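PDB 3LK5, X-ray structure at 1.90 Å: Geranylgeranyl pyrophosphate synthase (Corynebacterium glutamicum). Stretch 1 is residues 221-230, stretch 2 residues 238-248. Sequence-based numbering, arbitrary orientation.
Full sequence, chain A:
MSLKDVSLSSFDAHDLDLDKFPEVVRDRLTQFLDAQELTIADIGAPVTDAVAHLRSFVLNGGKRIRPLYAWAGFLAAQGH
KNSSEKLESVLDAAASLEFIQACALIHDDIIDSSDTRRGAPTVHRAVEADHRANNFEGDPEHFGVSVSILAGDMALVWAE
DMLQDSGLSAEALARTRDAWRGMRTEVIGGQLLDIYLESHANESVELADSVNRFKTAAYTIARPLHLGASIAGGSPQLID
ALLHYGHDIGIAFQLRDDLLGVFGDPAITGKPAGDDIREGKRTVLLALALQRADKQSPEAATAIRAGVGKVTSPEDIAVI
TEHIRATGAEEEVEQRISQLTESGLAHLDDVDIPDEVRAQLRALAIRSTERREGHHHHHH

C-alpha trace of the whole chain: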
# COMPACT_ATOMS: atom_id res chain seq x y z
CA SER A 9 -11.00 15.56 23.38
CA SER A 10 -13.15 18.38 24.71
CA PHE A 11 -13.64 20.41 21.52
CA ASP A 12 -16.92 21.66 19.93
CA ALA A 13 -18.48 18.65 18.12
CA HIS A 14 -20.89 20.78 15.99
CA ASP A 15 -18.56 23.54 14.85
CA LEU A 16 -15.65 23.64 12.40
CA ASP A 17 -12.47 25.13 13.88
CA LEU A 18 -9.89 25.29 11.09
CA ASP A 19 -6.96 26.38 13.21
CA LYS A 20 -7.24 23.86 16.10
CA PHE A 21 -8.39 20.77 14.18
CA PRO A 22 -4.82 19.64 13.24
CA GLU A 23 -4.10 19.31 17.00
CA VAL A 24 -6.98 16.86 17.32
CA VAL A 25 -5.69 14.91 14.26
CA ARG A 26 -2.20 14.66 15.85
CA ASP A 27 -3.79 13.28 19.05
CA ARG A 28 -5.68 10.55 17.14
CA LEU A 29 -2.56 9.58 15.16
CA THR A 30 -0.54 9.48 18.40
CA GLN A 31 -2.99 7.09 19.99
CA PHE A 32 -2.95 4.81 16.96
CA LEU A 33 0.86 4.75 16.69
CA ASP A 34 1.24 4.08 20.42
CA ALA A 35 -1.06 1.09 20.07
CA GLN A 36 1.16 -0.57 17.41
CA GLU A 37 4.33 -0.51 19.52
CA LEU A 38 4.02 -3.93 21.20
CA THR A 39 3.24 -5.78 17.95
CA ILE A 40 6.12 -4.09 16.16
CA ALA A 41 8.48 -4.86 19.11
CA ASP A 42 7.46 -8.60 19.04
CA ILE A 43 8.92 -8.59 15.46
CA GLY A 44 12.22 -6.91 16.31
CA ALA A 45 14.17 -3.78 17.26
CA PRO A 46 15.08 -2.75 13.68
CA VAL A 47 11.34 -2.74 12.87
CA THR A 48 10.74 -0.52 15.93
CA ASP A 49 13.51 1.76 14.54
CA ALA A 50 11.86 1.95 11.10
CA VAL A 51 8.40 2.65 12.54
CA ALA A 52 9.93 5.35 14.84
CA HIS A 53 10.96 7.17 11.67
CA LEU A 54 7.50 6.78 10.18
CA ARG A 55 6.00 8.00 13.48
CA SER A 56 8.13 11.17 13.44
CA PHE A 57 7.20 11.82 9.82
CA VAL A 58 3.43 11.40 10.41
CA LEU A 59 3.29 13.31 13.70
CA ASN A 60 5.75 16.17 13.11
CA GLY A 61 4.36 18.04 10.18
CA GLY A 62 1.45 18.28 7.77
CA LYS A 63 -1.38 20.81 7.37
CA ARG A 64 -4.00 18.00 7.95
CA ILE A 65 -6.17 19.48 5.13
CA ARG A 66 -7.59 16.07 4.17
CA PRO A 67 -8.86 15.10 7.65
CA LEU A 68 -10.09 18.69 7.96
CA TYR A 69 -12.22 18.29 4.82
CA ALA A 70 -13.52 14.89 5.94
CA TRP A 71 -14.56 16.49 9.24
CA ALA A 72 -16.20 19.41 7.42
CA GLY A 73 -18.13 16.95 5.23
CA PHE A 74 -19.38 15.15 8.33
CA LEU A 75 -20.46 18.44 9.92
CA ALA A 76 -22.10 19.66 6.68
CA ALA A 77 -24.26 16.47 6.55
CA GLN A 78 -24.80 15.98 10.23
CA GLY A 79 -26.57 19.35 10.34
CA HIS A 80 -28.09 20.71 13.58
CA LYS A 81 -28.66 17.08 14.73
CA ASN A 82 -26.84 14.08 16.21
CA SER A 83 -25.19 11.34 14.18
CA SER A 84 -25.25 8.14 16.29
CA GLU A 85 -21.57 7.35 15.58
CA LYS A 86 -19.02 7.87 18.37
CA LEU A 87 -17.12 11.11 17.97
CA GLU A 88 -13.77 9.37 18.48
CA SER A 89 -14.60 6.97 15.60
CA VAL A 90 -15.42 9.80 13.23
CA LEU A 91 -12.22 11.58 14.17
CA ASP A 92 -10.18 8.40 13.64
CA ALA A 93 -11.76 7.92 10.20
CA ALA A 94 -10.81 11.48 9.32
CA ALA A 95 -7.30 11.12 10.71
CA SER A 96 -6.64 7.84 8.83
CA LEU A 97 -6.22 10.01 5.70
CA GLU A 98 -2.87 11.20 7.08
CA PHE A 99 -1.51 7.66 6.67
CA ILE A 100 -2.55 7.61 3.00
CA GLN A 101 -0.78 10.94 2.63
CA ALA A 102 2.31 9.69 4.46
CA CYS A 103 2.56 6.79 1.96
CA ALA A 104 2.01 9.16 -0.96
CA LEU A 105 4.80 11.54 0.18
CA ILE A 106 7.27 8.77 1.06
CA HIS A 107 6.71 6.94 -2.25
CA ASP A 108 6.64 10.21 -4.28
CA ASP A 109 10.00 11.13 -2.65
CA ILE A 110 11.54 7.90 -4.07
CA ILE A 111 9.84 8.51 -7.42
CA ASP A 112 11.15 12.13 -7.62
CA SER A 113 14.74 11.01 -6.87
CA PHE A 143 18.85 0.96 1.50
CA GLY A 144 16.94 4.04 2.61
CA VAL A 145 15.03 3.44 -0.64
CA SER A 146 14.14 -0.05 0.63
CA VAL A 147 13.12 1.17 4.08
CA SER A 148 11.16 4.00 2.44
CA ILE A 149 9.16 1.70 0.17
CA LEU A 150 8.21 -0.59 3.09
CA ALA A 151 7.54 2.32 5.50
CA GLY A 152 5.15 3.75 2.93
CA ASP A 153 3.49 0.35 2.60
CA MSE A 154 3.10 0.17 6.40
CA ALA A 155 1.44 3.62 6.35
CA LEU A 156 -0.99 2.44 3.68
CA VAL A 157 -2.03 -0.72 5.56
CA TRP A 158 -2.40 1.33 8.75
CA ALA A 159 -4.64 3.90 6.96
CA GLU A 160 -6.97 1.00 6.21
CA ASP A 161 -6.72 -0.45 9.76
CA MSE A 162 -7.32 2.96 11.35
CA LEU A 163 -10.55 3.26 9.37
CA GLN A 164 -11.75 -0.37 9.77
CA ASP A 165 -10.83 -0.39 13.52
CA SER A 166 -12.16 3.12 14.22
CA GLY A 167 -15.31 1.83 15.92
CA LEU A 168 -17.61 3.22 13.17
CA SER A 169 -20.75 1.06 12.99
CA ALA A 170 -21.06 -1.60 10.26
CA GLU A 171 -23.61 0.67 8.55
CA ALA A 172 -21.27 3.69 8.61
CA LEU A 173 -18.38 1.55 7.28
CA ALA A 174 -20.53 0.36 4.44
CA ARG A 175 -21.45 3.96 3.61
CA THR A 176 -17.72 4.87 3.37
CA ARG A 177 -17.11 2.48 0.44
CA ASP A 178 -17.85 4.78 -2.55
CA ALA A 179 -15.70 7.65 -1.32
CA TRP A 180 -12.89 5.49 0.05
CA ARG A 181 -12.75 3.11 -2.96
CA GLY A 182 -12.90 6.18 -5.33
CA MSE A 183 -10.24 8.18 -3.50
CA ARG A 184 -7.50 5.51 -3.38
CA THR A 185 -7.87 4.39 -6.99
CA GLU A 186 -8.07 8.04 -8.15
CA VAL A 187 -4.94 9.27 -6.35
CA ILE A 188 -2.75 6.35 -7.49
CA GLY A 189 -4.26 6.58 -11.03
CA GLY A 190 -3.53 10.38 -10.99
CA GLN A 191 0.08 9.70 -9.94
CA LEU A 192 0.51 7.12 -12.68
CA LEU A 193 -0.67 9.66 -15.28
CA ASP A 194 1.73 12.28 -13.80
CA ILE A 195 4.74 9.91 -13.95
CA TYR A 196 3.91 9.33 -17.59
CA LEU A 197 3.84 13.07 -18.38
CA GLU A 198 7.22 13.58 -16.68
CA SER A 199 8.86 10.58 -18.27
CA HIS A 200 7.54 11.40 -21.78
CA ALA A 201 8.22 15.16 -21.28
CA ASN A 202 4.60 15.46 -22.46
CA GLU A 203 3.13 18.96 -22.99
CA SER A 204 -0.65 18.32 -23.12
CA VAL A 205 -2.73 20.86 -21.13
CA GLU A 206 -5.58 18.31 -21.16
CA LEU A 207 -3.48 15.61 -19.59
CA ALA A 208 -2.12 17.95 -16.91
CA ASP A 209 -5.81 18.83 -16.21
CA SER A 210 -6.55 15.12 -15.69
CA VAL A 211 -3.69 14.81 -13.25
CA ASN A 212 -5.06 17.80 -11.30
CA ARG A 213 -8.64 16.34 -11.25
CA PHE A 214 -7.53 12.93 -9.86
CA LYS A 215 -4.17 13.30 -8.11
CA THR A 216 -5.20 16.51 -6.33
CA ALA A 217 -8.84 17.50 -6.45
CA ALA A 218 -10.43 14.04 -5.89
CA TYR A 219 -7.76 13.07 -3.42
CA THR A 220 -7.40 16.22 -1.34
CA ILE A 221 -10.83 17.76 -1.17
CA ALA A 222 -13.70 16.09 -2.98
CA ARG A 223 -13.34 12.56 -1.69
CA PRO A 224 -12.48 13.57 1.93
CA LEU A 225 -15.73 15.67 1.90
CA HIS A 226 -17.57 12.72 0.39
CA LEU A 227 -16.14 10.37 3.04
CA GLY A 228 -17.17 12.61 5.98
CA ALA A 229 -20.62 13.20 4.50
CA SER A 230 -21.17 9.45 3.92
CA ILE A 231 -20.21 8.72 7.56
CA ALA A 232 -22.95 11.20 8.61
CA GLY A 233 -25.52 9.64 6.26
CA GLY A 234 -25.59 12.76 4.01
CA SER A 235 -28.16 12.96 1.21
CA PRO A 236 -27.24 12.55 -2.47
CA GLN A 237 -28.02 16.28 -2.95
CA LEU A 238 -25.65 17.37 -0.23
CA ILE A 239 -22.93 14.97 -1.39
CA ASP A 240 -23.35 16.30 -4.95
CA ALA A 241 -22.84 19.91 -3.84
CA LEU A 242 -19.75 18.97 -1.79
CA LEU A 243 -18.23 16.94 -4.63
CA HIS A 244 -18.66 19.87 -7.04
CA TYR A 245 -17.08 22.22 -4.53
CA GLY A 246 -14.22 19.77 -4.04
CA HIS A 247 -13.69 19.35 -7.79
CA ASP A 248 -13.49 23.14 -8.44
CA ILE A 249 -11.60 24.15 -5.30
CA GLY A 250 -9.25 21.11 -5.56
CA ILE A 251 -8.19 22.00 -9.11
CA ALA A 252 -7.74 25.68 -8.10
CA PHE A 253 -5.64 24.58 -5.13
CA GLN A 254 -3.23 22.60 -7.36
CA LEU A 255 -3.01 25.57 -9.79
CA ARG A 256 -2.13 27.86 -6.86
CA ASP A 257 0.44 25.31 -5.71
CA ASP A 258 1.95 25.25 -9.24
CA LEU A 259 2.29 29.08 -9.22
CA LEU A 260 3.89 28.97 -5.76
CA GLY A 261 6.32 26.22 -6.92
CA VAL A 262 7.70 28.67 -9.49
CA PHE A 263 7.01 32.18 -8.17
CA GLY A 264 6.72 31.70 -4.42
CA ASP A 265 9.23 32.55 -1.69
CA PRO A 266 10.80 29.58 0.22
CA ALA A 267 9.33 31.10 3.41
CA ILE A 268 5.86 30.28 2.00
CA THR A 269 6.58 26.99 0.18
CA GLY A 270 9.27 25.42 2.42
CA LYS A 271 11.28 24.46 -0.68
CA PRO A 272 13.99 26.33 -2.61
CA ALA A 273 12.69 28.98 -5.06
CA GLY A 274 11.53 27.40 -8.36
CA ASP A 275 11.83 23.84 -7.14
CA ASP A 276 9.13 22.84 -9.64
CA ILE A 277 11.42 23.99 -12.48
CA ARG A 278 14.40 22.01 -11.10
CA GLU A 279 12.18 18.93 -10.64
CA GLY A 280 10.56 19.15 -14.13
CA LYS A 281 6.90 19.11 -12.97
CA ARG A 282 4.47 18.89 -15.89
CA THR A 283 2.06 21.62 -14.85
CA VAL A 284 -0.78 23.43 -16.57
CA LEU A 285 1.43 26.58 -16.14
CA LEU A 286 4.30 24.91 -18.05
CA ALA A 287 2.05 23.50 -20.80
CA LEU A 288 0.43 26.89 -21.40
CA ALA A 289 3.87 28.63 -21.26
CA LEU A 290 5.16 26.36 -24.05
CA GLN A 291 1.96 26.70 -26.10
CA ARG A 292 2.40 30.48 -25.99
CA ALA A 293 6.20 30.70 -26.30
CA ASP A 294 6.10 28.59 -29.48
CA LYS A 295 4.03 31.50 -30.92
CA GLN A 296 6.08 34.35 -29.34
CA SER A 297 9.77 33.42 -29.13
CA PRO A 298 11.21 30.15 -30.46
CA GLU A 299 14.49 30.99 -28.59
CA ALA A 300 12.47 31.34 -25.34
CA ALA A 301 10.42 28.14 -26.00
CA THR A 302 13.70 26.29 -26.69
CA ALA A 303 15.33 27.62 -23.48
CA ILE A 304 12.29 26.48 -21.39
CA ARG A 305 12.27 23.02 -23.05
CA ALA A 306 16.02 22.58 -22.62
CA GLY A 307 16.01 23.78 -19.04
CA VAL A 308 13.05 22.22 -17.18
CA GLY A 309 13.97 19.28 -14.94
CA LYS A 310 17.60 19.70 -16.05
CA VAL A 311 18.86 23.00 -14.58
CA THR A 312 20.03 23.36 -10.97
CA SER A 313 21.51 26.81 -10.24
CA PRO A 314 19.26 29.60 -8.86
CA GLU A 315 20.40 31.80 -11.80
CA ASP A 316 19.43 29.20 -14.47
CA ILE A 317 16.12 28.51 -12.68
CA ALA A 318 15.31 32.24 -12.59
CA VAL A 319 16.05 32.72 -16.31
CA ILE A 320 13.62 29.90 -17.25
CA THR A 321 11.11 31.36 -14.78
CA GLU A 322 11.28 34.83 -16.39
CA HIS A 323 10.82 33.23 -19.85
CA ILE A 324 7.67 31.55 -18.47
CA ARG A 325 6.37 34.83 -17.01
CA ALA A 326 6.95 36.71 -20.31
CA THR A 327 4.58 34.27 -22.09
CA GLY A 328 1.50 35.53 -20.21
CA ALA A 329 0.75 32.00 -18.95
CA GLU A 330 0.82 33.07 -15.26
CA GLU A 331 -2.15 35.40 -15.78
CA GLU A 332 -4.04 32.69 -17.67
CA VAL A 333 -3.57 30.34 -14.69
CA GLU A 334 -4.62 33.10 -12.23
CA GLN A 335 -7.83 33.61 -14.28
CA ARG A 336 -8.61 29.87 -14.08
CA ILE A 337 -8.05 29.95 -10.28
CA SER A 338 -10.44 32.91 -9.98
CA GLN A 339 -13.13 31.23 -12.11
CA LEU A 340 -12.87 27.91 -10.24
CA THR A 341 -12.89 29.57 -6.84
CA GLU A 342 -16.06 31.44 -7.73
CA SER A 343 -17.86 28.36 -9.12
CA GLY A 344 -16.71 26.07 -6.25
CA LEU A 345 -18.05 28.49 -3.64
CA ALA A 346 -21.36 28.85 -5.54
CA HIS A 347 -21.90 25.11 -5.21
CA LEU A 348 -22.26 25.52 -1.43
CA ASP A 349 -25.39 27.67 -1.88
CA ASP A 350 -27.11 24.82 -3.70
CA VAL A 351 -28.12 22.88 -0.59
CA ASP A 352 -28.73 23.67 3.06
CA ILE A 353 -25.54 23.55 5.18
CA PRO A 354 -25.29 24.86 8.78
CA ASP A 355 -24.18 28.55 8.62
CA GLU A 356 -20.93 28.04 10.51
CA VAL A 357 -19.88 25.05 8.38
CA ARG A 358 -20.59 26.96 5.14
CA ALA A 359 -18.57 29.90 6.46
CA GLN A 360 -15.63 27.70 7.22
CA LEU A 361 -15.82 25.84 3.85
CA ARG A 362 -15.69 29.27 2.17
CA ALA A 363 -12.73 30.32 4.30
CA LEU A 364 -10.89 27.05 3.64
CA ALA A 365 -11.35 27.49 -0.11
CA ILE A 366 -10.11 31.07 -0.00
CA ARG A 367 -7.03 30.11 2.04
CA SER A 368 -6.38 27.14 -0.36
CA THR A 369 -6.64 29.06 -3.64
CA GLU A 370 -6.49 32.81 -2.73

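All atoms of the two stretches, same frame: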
# COMPACT_ATOMS: atom_id res chain seq x y z
N ILE A 221 -9.65 17.05 -1.60
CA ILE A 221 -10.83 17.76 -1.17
C ILE A 221 -12.12 17.04 -1.42
O ILE A 221 -12.92 16.86 -0.48
CB ILE A 221 -10.91 19.21 -1.86
CG1 ILE A 221 -9.58 19.94 -1.66
CG2 ILE A 221 -12.14 19.98 -1.25
CD1 ILE A 221 -9.68 21.55 -1.86
N ALA A 222 -12.38 16.65 -2.67
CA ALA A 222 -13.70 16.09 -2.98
C ALA A 222 -13.98 14.77 -2.27
O ALA A 222 -15.04 14.61 -1.65
CB ALA A 222 -13.91 15.92 -4.51
N ARG A 223 -13.07 13.82 -2.37
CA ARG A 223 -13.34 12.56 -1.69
C ARG A 223 -13.29 12.64 -0.15
O ARG A 223 -14.08 11.97 0.49
CB ARG A 223 -12.47 11.38 -2.21
CG ARG A 223 -12.70 11.00 -3.69
CD ARG A 223 -14.12 10.54 -3.95
NE ARG A 223 -14.23 9.98 -5.32
CZ ARG A 223 -15.39 9.69 -5.90
NH1 ARG A 223 -16.55 9.83 -5.24
NH2 ARG A 223 -15.41 9.18 -7.14
N PRO A 224 -12.36 13.43 0.46
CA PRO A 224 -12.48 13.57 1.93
C PRO A 224 -13.87 14.13 2.30
O PRO A 224 -14.46 13.64 3.23
CB PRO A 224 -11.34 14.56 2.27
CG PRO A 224 -10.23 14.11 1.27
CD PRO A 224 -11.07 13.97 -0.03
N LEU A 225 -14.37 15.14 1.59
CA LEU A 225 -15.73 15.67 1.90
C LEU A 225 -16.77 14.57 1.77
O LEU A 225 -17.64 14.42 2.62
CB LEU A 225 -16.15 16.80 0.92
CG LEU A 225 -15.46 18.13 1.30
CD1 LEU A 225 -15.50 19.13 0.10
CD2 LEU A 225 -16.03 18.77 2.57
N HIS A 226 -16.67 13.84 0.66
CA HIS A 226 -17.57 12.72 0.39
C HIS A 226 -17.52 11.70 1.53
O HIS A 226 -18.55 11.27 2.04
CB HIS A 226 -17.19 12.08 -0.98
CG HIS A 226 -18.16 11.05 -1.45
ND1 HIS A 226 -17.96 10.32 -2.61
CD2 HIS A 226 -19.30 10.57 -0.90
CE1 HIS A 226 -18.95 9.44 -2.75
NE2 HIS A 226 -19.78 9.59 -1.73
N LEU A 227 -16.30 11.35 1.95
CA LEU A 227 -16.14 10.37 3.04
C LEU A 227 -16.85 10.83 4.34
O LEU A 227 -17.63 10.07 4.95
CB LEU A 227 -14.63 10.15 3.27
CG LEU A 227 -14.25 9.26 4.46
CD1 LEU A 227 -14.84 7.83 4.17
CD2 LEU A 227 -12.70 9.23 4.68
N GLY A 228 -16.55 12.06 4.76
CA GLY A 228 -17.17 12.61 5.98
C GLY A 228 -18.68 12.67 5.85
O GLY A 228 -19.40 12.28 6.78
N ALA A 229 -19.17 13.14 4.71
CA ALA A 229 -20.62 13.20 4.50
C ALA A 229 -21.29 11.83 4.50
O ALA A 229 -22.39 11.68 5.07
CB ALA A 229 -21.00 14.01 3.20
N SER A 230 -20.64 10.82 3.91
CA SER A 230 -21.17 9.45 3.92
C SER A 230 -21.23 8.89 5.33
O SER A 230 -22.20 8.23 5.70
CB SER A 230 -20.29 8.53 3.03
OG SER A 230 -20.49 8.90 1.67
N LEU A 238 -26.72 16.75 -0.98
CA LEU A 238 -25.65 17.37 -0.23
C LEU A 238 -24.30 16.85 -0.72
O LEU A 238 -23.39 17.63 -0.98
CB LEU A 238 -25.82 17.08 1.28
CG LEU A 238 -24.53 17.54 1.98
CD1 LEU A 238 -24.56 19.04 2.24
CD2 LEU A 238 -24.33 16.81 3.24
N ILE A 239 -24.18 15.54 -0.88
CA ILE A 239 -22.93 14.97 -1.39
C ILE A 239 -22.59 15.55 -2.78
O ILE A 239 -21.42 15.82 -3.09
CB ILE A 239 -23.02 13.41 -1.44
CG1 ILE A 239 -22.96 12.86 0.00
CG2 ILE A 239 -21.87 12.84 -2.26
CD1 ILE A 239 -23.16 11.31 0.14
N ASP A 240 -23.61 15.73 -3.62
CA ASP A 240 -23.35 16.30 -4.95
C ASP A 240 -22.76 17.71 -4.88
O ASP A 240 -21.78 18.04 -5.60
CB ASP A 240 -24.65 16.30 -5.79
CG ASP A 240 -24.37 16.33 -7.26
OD1 ASP A 240 -24.62 17.37 -7.89
OD2 ASP A 240 -23.84 15.32 -7.78
N ALA A 241 -23.34 18.55 -4.02
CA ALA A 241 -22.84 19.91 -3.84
C ALA A 241 -21.40 19.94 -3.33
O ALA A 241 -20.58 20.71 -3.84
CB ALA A 241 -23.73 20.71 -2.94
N LEU A 242 -21.10 19.08 -2.33
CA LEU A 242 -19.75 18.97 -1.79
C LEU A 242 -18.71 18.48 -2.81
O LEU A 242 -17.55 18.96 -2.87
CB LEU A 242 -19.76 18.04 -0.56
CG LEU A 242 -20.63 18.54 0.60
CD1 LEU A 242 -20.57 17.50 1.77
CD2 LEU A 242 -20.24 19.94 1.07
N LEU A 243 -19.12 17.50 -3.62
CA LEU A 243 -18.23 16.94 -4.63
C LEU A 243 -17.92 17.97 -5.71
O LEU A 243 -16.79 18.01 -6.19
CB LEU A 243 -18.81 15.65 -5.27
CG LEU A 243 -18.67 14.36 -4.44
CD1 LEU A 243 -19.55 13.22 -5.08
CD2 LEU A 243 -17.20 13.93 -4.31
N HIS A 244 -18.91 18.79 -6.06
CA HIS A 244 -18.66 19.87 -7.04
C HIS A 244 -17.74 20.93 -6.47
O HIS A 244 -16.80 21.37 -7.12
CB HIS A 244 -19.97 20.53 -7.47
CG HIS A 244 -20.74 19.77 -8.50
ND1 HIS A 244 -20.27 19.61 -9.79
CD2 HIS A 244 -21.98 19.24 -8.48
CE1 HIS A 244 -21.18 18.95 -10.51
NE2 HIS A 244 -22.23 18.72 -9.74
N TYR A 245 -18.02 21.35 -5.24
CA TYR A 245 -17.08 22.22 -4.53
C TYR A 245 -15.67 21.63 -4.51
O TYR A 245 -14.69 22.32 -4.83
CB TYR A 245 -17.59 22.47 -3.09
CG TYR A 245 -16.59 23.09 -2.12
CD1 TYR A 245 -16.63 24.47 -1.82
CD2 TYR A 245 -15.62 22.27 -1.48
CE1 TYR A 245 -15.72 25.01 -0.87
CE2 TYR A 245 -14.71 22.79 -0.58
CZ TYR A 245 -14.77 24.16 -0.26
OH TYR A 245 -13.85 24.61 0.66
N GLY A 246 -15.55 20.36 -4.17
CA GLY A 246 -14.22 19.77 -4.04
C GLY A 246 -13.52 19.71 -5.39
O GLY A 246 -12.29 19.84 -5.46
N HIS A 247 -14.28 19.45 -6.45
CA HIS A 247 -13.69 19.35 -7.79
C HIS A 247 -13.09 20.73 -8.18
O HIS A 247 -11.89 20.82 -8.53
CB HIS A 247 -14.75 18.93 -8.82
CG HIS A 247 -14.33 19.10 -10.26
ND1 HIS A 247 -14.50 20.29 -10.96
CD2 HIS A 247 -13.82 18.21 -11.15
CE1 HIS A 247 -14.06 20.13 -12.20
NE2 HIS A 247 -13.65 18.88 -12.34
N ASP A 248 -13.91 21.77 -8.06
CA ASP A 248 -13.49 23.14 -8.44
C ASP A 248 -12.39 23.71 -7.54
O ASP A 248 -11.35 24.16 -8.01
CB ASP A 248 -14.68 24.08 -8.45
CG ASP A 248 -15.66 23.77 -9.56
OD1 ASP A 248 -15.40 22.88 -10.40
OD2 ASP A 248 -16.70 24.42 -9.59

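The centre of the contact is apolar and is set by Leu-225 and Leu-242, whose CA-to-CB bonds each point toward the other helix and whose CB atoms lie 4.1 Å apart. Leu-225 CD1 also reaches Tyr-245 CD2 at 3.5 Å, and Ile-221 CG2 lies 3.9 Å from Tyr-245 CE2, so two aliphatic groups pack against one aromatic ring.

The two helices run nearly antiparallel, at 158° between their N-to-C directions, with axes 7.7 Å apart at closest approach. The separation is not uniform: Leu-225 CA and Leu-242 CA are 6.4 Å apart, whereas Ala-222 CA and Gly-246 CA are only 3.9 Å apart. Glycine permits this approach. A CB built ideally on Gly-246 would fall 2.4 Å from Ala-222 CA, a clash; in its absence Ile-221 CG2 rests 3.5 Å from Gly-246 CA.

Toward the other end, Ala-229 CB meets Leu-242 CD1 at 3.8 Å and Ile-239 CG1 at 3.9 Å, its small methyl fitting between larger side chains. Leu-243 starts out sideways, but its end comes nearer: CD2 lies 3.9 Å from Ala-222 CB and 3.8 Å from His-226 CB.

At the polar edge, Leu-243 CD1 and Ile-239 CG2 lie over one face of the His-226 imidazole. Ile-239 CG2 is 4.0 Å from the ring centroid and 28° off its normal, the geometry of a CH-pi contact. The ring is held from within its own helix, since Arg-223 NH1 donates to His-226 ND1 at 3.0 Å with an N-H...acceptor angle of 138°. Ser-230 OG approaches Ile-239 CD1 at 3.9 Å, a van der Waals contact. No hydrogen bond crosses between the stretches; the 559 Å² they bury reflects packing, while i to i+4 backbone bonds such as Gly-246 N to Leu-242 O, 2.8 Å, serve each helix internally.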